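Local atomic coordinates of endolysin B (Mycobacterium phage D29, PDB entry 3HC7), a protein that hydrolyses the ester linkage between mycolic acids and the arabinogalactan-peptidoglycan layer of the mycobacterial host, helping to release phage at the end of infection. Residues Asp16-Gly21 / Trp36-Asn41; Ala58-Gln63 / Ile86-Val91; Pro134-Asp139 / Asp160-Gly165. One frame throughout, in Å; residues are numbered along the deposited sequence.

Interaction 1. Residues Asp16-Gly21 / Trp36-Asn41; sequences DPLGPG and WQPIGN
Pro17 and Pro38 bring the two backbones together, their CA atoms 5.1 Å apart, where a type I beta turn from Asp16 to Gly19 settles against segment 36-41, on an edge strand. No hydrogen bond joins the two segments, and the contact is one of prolines, a leucine and a tryptophan. The proline rings meet through their CB atoms, Pro17 CB lying 3.4 Å from Pro38 CB. The next ring atom along, Pro17 CG, stands equally near Gly40 CA, at 3.4 Å; both separations are tighter than usual carbon contact. Glycine suits position 40 because a side chain there would press on the Pro17 ring.

Leu18 sends a single methyl, CD2, into the angle between two rings. Its chi1 of -66° sets CG beside the backbone N and chi2 of 166° places the delta carbons, CD2 touching Pro38 CG at 3.7 Å and lying 3.9 Å from Trp36 CH2. Pro38 CG in turn rests on one face of the indole, 3.2 Å above its plane and displaced toward the rim. Trp36, Pro38 and Leu18 thus form a small apolar patch at the surface.

The turn brings its own bonds. Asp16 OD1 accepts from Leu18 N at 2.9 Å, an Asx turn, and Gly19 N is bonded to Asp16 O. Proline at 17 fits the second position of the type I beta turn, where its ring already fixes phi.

Trp36 NE1 is bonded to Thr8, and its ring also packs on Ala24 and Ala27 of helix 22-27. Strand 35-38 runs beside strand 5-9 at the margin of the parallel sheet, with Ile39 touching Leu60 of helix 50-70, while the loop 16-21 leads directly into helix 22-27.

Interaction 2. Residues Ala58-Gln63 / Ile86-Val91; sequences AELILQ and IVVGQV
Leu60 and Val91 carry this contact between helices 50-70 and 83-96. Leu60 CD2 comes 3.7 Å from Val91 CG2, and the same methyl reaches Val87 CG1 at 4.1 Å and Val88 CA, also at 4.1 Å. One leucine branch therefore serves three residues of the other helix, adjacent Val87 and Val88 and, one turn on, Val91. Beside it, Ile61 passes Val91 in the opposite direction, and its CG1 lies 3.8 Å from Val91 CG2, so that this one valine methyl touches both residues.

The short helical segments approach to 9.7 Å between axes and cross at -56°, a spacing filled by a long leucine meeting compact beta-branched valines. Further out, Phe7 packs on Leu60, Val57 and Val9 on Val87, and Val113 and Phe115 on Val88, placing the contact beside the central sheet. Val88 also touches residues of what looks like a GxSxG nucleophile elbow, which holds the active-site Ser82, and the side chain of Val87 is about 9 Å from that of Ser82.

All five touching residues are buried and no hydrogen bond crosses, so shape and exclusion of water hold the helices together here.

Interaction 3. Residues Pro134-Asp139 / Asp160-Gly165; sequences PVAAPD and DYAHDG
Asp164 has chi1 at -104°, away from the usual staggered values, which carries CG toward the other segment, and OD2 then accepts from Ala137 N at 2.8 Å. The amide comes from above the carboxylate plane, 43° out of it, and the N-H...O angle is 136°. The small CB of Ala137 lies close by, 3.3 Å from the same OD2.

Two backbone bonds enclose Val135 and His163 in a single beta bridge. Ala136 N donates to Ala162 O at 2.7 Å, and Asp164 N gives a longer bond of 3.3 Å to Pro134 O. Proline has no N-H of its own, but its carbonyl serves here as acceptor, and His163 CA adds a CA-H...O contact to it. On the side of the bridge where two alanines face each other, Ala136 CB rests 3.9 Å from Ala162 CB, small enough to let the backbones come close.

The polar atoms of His163 are engaged by other residues: NE2 by Asp129 OD1 and ND1 by Pro239 O, while Tyr242 stacks on the ring. Its side chain lies about 5 Å from that of Asp166, a proposed active-site residue, and about 7 Å from that of the active-site His240.

Two backbone amide-to-carbonyl bonds and one amide-to-carboxylate bond thus join the loop to the chain just before Asp166, the third drawing on a side-chain acceptor.

How the interactions relate
From the N terminus, interaction 1 comes first: the chain leaves the loop after strand 5-9, passes through helix 22-27 and comes back at 36-41, at one edge of the parallel sheet. The chain then enters helix 50-70, and interaction 2 closes the path through strand 76-81 to helix 83-96. These two contacts touch, Ile39 CG2 lying 3.5 Å from Glu59 CG. Interaction 3 closes a later loop, joining the segment before strand 140-141 to the residues just after strand 157-161, the opposite edge strand. The three follow in series, none nested or crossed, and interaction 3 lies across the chain's centre, about 26 Å from interaction 1 between centres.

Interaction 1. Residues Asp16-Gly21 / Trp36-Asn41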
# COMPACT_ATOMS: atom_id res chain seq x y z
N ASP A 16 -4.03 -4.85 14.15
CA ASP A 16 -3.99 -3.99 15.32
C ASP A 16 -3.29 -2.67 15.01
O ASP A 16 -2.07 -2.62 14.90
CB ASP A 16 -3.30 -4.69 16.50
CG ASP A 16 -3.40 -3.89 17.79
OD1 ASP A 16 -3.30 -2.65 17.74
OD2 ASP A 16 -3.57 -4.52 18.86
N PRO A 17 -4.07 -1.59 14.88
CA PRO A 17 -3.56 -0.27 14.51
C PRO A 17 -2.30 0.09 15.30
O PRO A 17 -1.35 0.62 14.74
CB PRO A 17 -4.70 0.67 14.92
CG PRO A 17 -5.92 -0.16 14.75
CD PRO A 17 -5.53 -1.57 15.13
N LEU A 18 -2.32 -0.23 16.59
CA LEU A 18 -1.25 0.16 17.50
C LEU A 18 -0.14 -0.88 17.57
O LEU A 18 0.91 -0.65 18.17
CB LEU A 18 -1.82 0.41 18.90
CG LEU A 18 -2.77 1.60 19.02
CD1 LEU A 18 -3.55 1.54 20.33
CD2 LEU A 18 -2.01 2.90 18.90
N GLY A 19 -0.38 -2.03 16.95
CA GLY A 19 0.57 -3.13 16.99
C GLY A 19 1.87 -2.83 16.26
O GLY A 19 1.97 -1.85 15.53
N PRO A 20 2.88 -3.69 16.49
CA PRO A 20 4.18 -3.70 15.81
C PRO A 20 4.01 -3.72 14.31
O PRO A 20 3.13 -4.42 13.80
CB PRO A 20 4.78 -5.04 16.24
CG PRO A 20 4.15 -5.34 17.55
CD PRO A 20 2.79 -4.71 17.55
N GLY A 21 4.86 -3.00 13.60
CA GLY A 21 4.78 -2.93 12.15
C GLY A 21 5.30 -1.60 11.63
O GLY A 21 5.22 -0.59 12.31
N TRP A 36 -0.64 11.32 16.18
CA TRP A 36 -0.74 10.03 15.51
C TRP A 36 -2.13 9.40 15.55
O TRP A 36 -2.70 9.19 16.63
CB TRP A 36 0.29 9.06 16.10
CG TRP A 36 0.26 7.70 15.50
CD1 TRP A 36 -0.07 7.37 14.22
CD2 TRP A 36 0.61 6.47 16.15
NE1 TRP A 36 0.03 6.01 14.04
CE2 TRP A 36 0.45 5.44 15.21
CE3 TRP A 36 1.03 6.15 17.45
CZ2 TRP A 36 0.70 4.10 15.52
CZ3 TRP A 36 1.28 4.83 17.75
CH2 TRP A 36 1.12 3.82 16.80
N GLN A 37 -2.66 9.10 14.37
CA GLN A 37 -3.94 8.40 14.24
C GLN A 37 -3.81 7.11 13.43
O GLN A 37 -3.93 7.13 12.20
CB GLN A 37 -4.98 9.30 13.57
CG GLN A 37 -6.33 8.63 13.40
CD GLN A 37 -6.89 8.16 14.73
OE1 GLN A 37 -7.17 8.97 15.61
NE2 GLN A 37 -7.05 6.85 14.88
N PRO A 38 -3.56 5.99 14.12
CA PRO A 38 -3.48 4.69 13.45
C PRO A 38 -4.83 4.34 12.85
O PRO A 38 -5.86 4.65 13.46
CB PRO A 38 -3.16 3.72 14.60
CG PRO A 38 -2.66 4.56 15.69
CD PRO A 38 -3.34 5.88 15.57
N ILE A 39 -4.85 3.73 11.68
CA ILE A 39 -6.10 3.39 11.02
C ILE A 39 -6.59 1.98 11.39
O ILE A 39 -5.95 0.98 11.06
CB ILE A 39 -5.98 3.52 9.48
CG1 ILE A 39 -5.61 4.95 9.09
CG2 ILE A 39 -7.27 3.09 8.80
CD1 ILE A 39 -6.54 6.00 9.62
N GLY A 40 -7.73 1.91 12.07
CA GLY A 40 -8.33 0.63 12.43
C GLY A 40 -9.54 0.28 11.57
O GLY A 40 -9.69 0.81 10.46
N ASN A 41 -10.41 -0.59 12.07
CA ASN A 41 -11.53 -1.09 11.29
C ASN A 41 -11.04 -1.64 9.96
O ASN A 41 -11.67 -1.45 8.92
CB ASN A 41 -12.54 0.02 11.01
CG ASN A 41 -13.19 0.54 12.28
OD1 ASN A 41 -13.43 1.74 12.42
ND2 ASN A 41 -13.47 -0.37 13.21

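Interaction 2. Residues Ala58-Gln63 / Ile86-Val91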
# COMPACT_ATOMS: atom_id res chain seq x y z
N ALA A 58 -11.97 3.35 3.58
CA ALA A 58 -13.09 4.05 4.19
C ALA A 58 -12.67 4.66 5.53
O ALA A 58 -13.01 5.80 5.83
CB ALA A 58 -14.27 3.12 4.36
N GLU A 59 -11.92 3.91 6.32
CA GLU A 59 -11.51 4.42 7.63
C GLU A 59 -10.49 5.55 7.52
O GLU A 59 -10.53 6.50 8.30
CB GLU A 59 -10.96 3.31 8.51
CG GLU A 59 -10.52 3.80 9.90
CD GLU A 59 -11.70 4.17 10.79
OE1 GLU A 59 -12.84 3.78 10.49
OE2 GLU A 59 -11.47 4.86 11.81
N LEU A 60 -9.59 5.47 6.55
CA LEU A 60 -8.58 6.51 6.39
C LEU A 60 -9.22 7.83 5.94
O LEU A 60 -8.83 8.91 6.38
CB LEU A 60 -7.50 6.07 5.39
CG LEU A 60 -6.47 7.17 5.11
CD1 LEU A 60 -5.86 7.67 6.41
CD2 LEU A 60 -5.41 6.70 4.14
N ILE A 61 -10.23 7.73 5.08
CA ILE A 61 -10.92 8.92 4.61
C ILE A 61 -11.67 9.56 5.78
O ILE A 61 -11.55 10.77 6.01
CB ILE A 61 -11.92 8.57 3.50
CG1 ILE A 61 -11.18 8.21 2.21
CG2 ILE A 61 -12.87 9.74 3.25
CD1 ILE A 61 -12.05 7.49 1.19
N LEU A 62 -12.41 8.74 6.51
CA LEU A 62 -13.17 9.18 7.68
C LEU A 62 -12.28 9.94 8.67
O LEU A 62 -12.60 11.06 9.06
CB LEU A 62 -13.81 7.96 8.36
CG LEU A 62 -14.92 8.16 9.41
CD1 LEU A 62 -15.36 6.84 10.00
CD2 LEU A 62 -14.47 9.09 10.52
N GLN A 63 -11.17 9.32 9.06
CA GLN A 63 -10.28 9.88 10.06
C GLN A 63 -9.65 11.19 9.60
O GLN A 63 -9.52 12.13 10.38
CB GLN A 63 -9.19 8.87 10.42
CG GLN A 63 -9.68 7.71 11.26
CD GLN A 63 -10.10 8.15 12.65
OE1 GLN A 63 -10.88 7.48 13.33
NE2 GLN A 63 -9.59 9.30 13.08
N ILE A 86 -1.45 0.30 -0.53
CA ILE A 86 -2.60 0.37 -1.42
C ILE A 86 -3.67 1.30 -0.84
O ILE A 86 -4.23 2.14 -1.55
CB ILE A 86 -3.24 -1.01 -1.70
CG1 ILE A 86 -2.21 -2.01 -2.23
CG2 ILE A 86 -4.39 -0.88 -2.71
CD1 ILE A 86 -2.78 -3.44 -2.36
N VAL A 87 -3.97 1.13 0.46
CA VAL A 87 -4.97 1.98 1.11
C VAL A 87 -4.61 3.45 0.97
O VAL A 87 -5.42 4.26 0.51
CB VAL A 87 -5.16 1.62 2.61
CG1 VAL A 87 -6.03 2.69 3.31
CG2 VAL A 87 -5.77 0.23 2.76
N VAL A 88 -3.38 3.81 1.35
CA VAL A 88 -2.95 5.21 1.27
C VAL A 88 -2.93 5.69 -0.18
O VAL A 88 -3.31 6.82 -0.48
CB VAL A 88 -1.55 5.42 1.89
CG1 VAL A 88 -1.05 6.85 1.64
CG2 VAL A 88 -1.57 5.14 3.40
N GLY A 89 -2.49 4.81 -1.08
CA GLY A 89 -2.42 5.14 -2.50
C GLY A 89 -3.80 5.38 -3.11
O GLY A 89 -3.97 6.29 -3.93
N GLN A 90 -4.79 4.59 -2.71
CA GLN A 90 -6.14 4.76 -3.22
C GLN A 90 -6.72 6.08 -2.76
O GLN A 90 -7.36 6.79 -3.53
CB GLN A 90 -7.04 3.62 -2.79
CG GLN A 90 -6.80 2.35 -3.57
CD GLN A 90 -7.34 2.44 -4.98
OE1 GLN A 90 -8.51 2.77 -5.18
NE2 GLN A 90 -6.51 2.12 -5.96
N VAL A 91 -6.50 6.39 -1.48
CA VAL A 91 -7.02 7.62 -0.90
C VAL A 91 -6.39 8.81 -1.61
O VAL A 91 -7.09 9.73 -2.01
CB VAL A 91 -6.79 7.68 0.63
CG1 VAL A 91 -6.98 9.10 1.14
CG2 VAL A 91 -7.75 6.74 1.33

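Interaction 3. Residues Pro134-Asp139 / Asp160-Gly165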
# COMPACT_ATOMS: atom_id res chain seq x y z
N PRO A 134 18.93 -3.60 -2.31
CA PRO A 134 19.07 -2.63 -3.41
C PRO A 134 17.72 -2.02 -3.79
O PRO A 134 16.73 -2.74 -3.89
CB PRO A 134 19.60 -3.49 -4.56
CG PRO A 134 19.12 -4.87 -4.26
CD PRO A 134 18.98 -5.00 -2.78
N VAL A 135 17.69 -0.71 -3.98
CA VAL A 135 16.46 -0.04 -4.37
C VAL A 135 15.94 -0.65 -5.67
O VAL A 135 16.71 -1.17 -6.48
CB VAL A 135 16.69 1.47 -4.55
CG1 VAL A 135 17.62 1.73 -5.72
CG2 VAL A 135 15.36 2.20 -4.73
N ALA A 136 14.62 -0.59 -5.86
CA ALA A 136 13.98 -1.12 -7.06
C ALA A 136 14.49 -0.43 -8.32
O ALA A 136 14.71 0.78 -8.32
CB ALA A 136 12.47 -0.98 -6.95
N ALA A 137 14.65 -1.20 -9.39
CA ALA A 137 15.21 -0.70 -10.65
C ALA A 137 14.27 0.28 -11.36
O ALA A 137 13.07 0.30 -11.09
CB ALA A 137 15.55 -1.86 -11.57
N PRO A 138 14.83 1.08 -12.28
CA PRO A 138 14.14 2.15 -13.01
C PRO A 138 13.02 1.68 -13.94
O PRO A 138 12.12 2.47 -14.22
CB PRO A 138 15.25 2.77 -13.85
CG PRO A 138 16.51 2.43 -13.13
CD PRO A 138 16.28 1.08 -12.54
N ASP A 139 13.09 0.46 -14.44
CA ASP A 139 12.06 -0.00 -15.36
C ASP A 139 10.96 -0.81 -14.66
O ASP A 139 10.18 -1.50 -15.31
CB ASP A 139 12.66 -0.77 -16.55
CG ASP A 139 13.34 -2.06 -16.14
OD1 ASP A 139 13.78 -2.17 -14.98
OD2 ASP A 139 13.45 -2.97 -16.99
N ASP A 160 8.70 6.62 -1.51
CA ASP A 160 8.25 5.28 -1.89
C ASP A 160 9.42 4.32 -1.91
O ASP A 160 10.15 4.22 -2.88
CB ASP A 160 7.53 5.28 -3.24
CG ASP A 160 6.51 4.12 -3.38
OD1 ASP A 160 6.79 2.99 -2.94
OD2 ASP A 160 5.41 4.36 -3.93
N TYR A 161 9.58 3.64 -0.79
CA TYR A 161 10.68 2.70 -0.55
C TYR A 161 10.35 1.33 -1.10
O TYR A 161 9.39 0.73 -0.69
CB TYR A 161 10.90 2.59 0.95
CG TYR A 161 11.27 3.87 1.66
CD1 TYR A 161 12.48 4.49 1.44
CD2 TYR A 161 10.42 4.44 2.56
CE1 TYR A 161 12.83 5.65 2.09
CE2 TYR A 161 10.75 5.60 3.19
CZ TYR A 161 11.95 6.20 2.96
OH TYR A 161 12.26 7.33 3.62
N ALA A 162 11.16 0.84 -2.02
CA ALA A 162 10.87 -0.38 -2.74
C ALA A 162 12.16 -1.11 -3.07
O ALA A 162 13.10 -0.51 -3.58
CB ALA A 162 10.09 -0.08 -4.01
N HIS A 163 12.19 -2.41 -2.77
CA HIS A 163 13.36 -3.24 -3.03
C HIS A 163 13.10 -4.13 -4.23
O HIS A 163 11.99 -4.66 -4.39
CB HIS A 163 13.66 -4.18 -1.85
CG HIS A 163 14.01 -3.47 -0.58
ND1 HIS A 163 13.66 -3.96 0.66
CD2 HIS A 163 14.69 -2.32 -0.36
CE1 HIS A 163 14.11 -3.14 1.59
NE2 HIS A 163 14.73 -2.13 1.00
N ASP A 164 14.11 -4.34 -5.06
CA ASP A 164 14.01 -5.42 -6.03
C ASP A 164 14.01 -6.72 -5.24
O ASP A 164 14.76 -6.89 -4.28
CB ASP A 164 15.14 -5.37 -7.06
CG ASP A 164 14.66 -4.84 -8.41
OD1 ASP A 164 13.67 -5.38 -8.94
OD2 ASP A 164 15.26 -3.88 -8.95
N GLY A 165 13.14 -7.64 -5.63
CA GLY A 165 12.91 -8.83 -4.84
C GLY A 165 11.51 -8.75 -4.26
O GLY A 165 10.85 -9.77 -4.04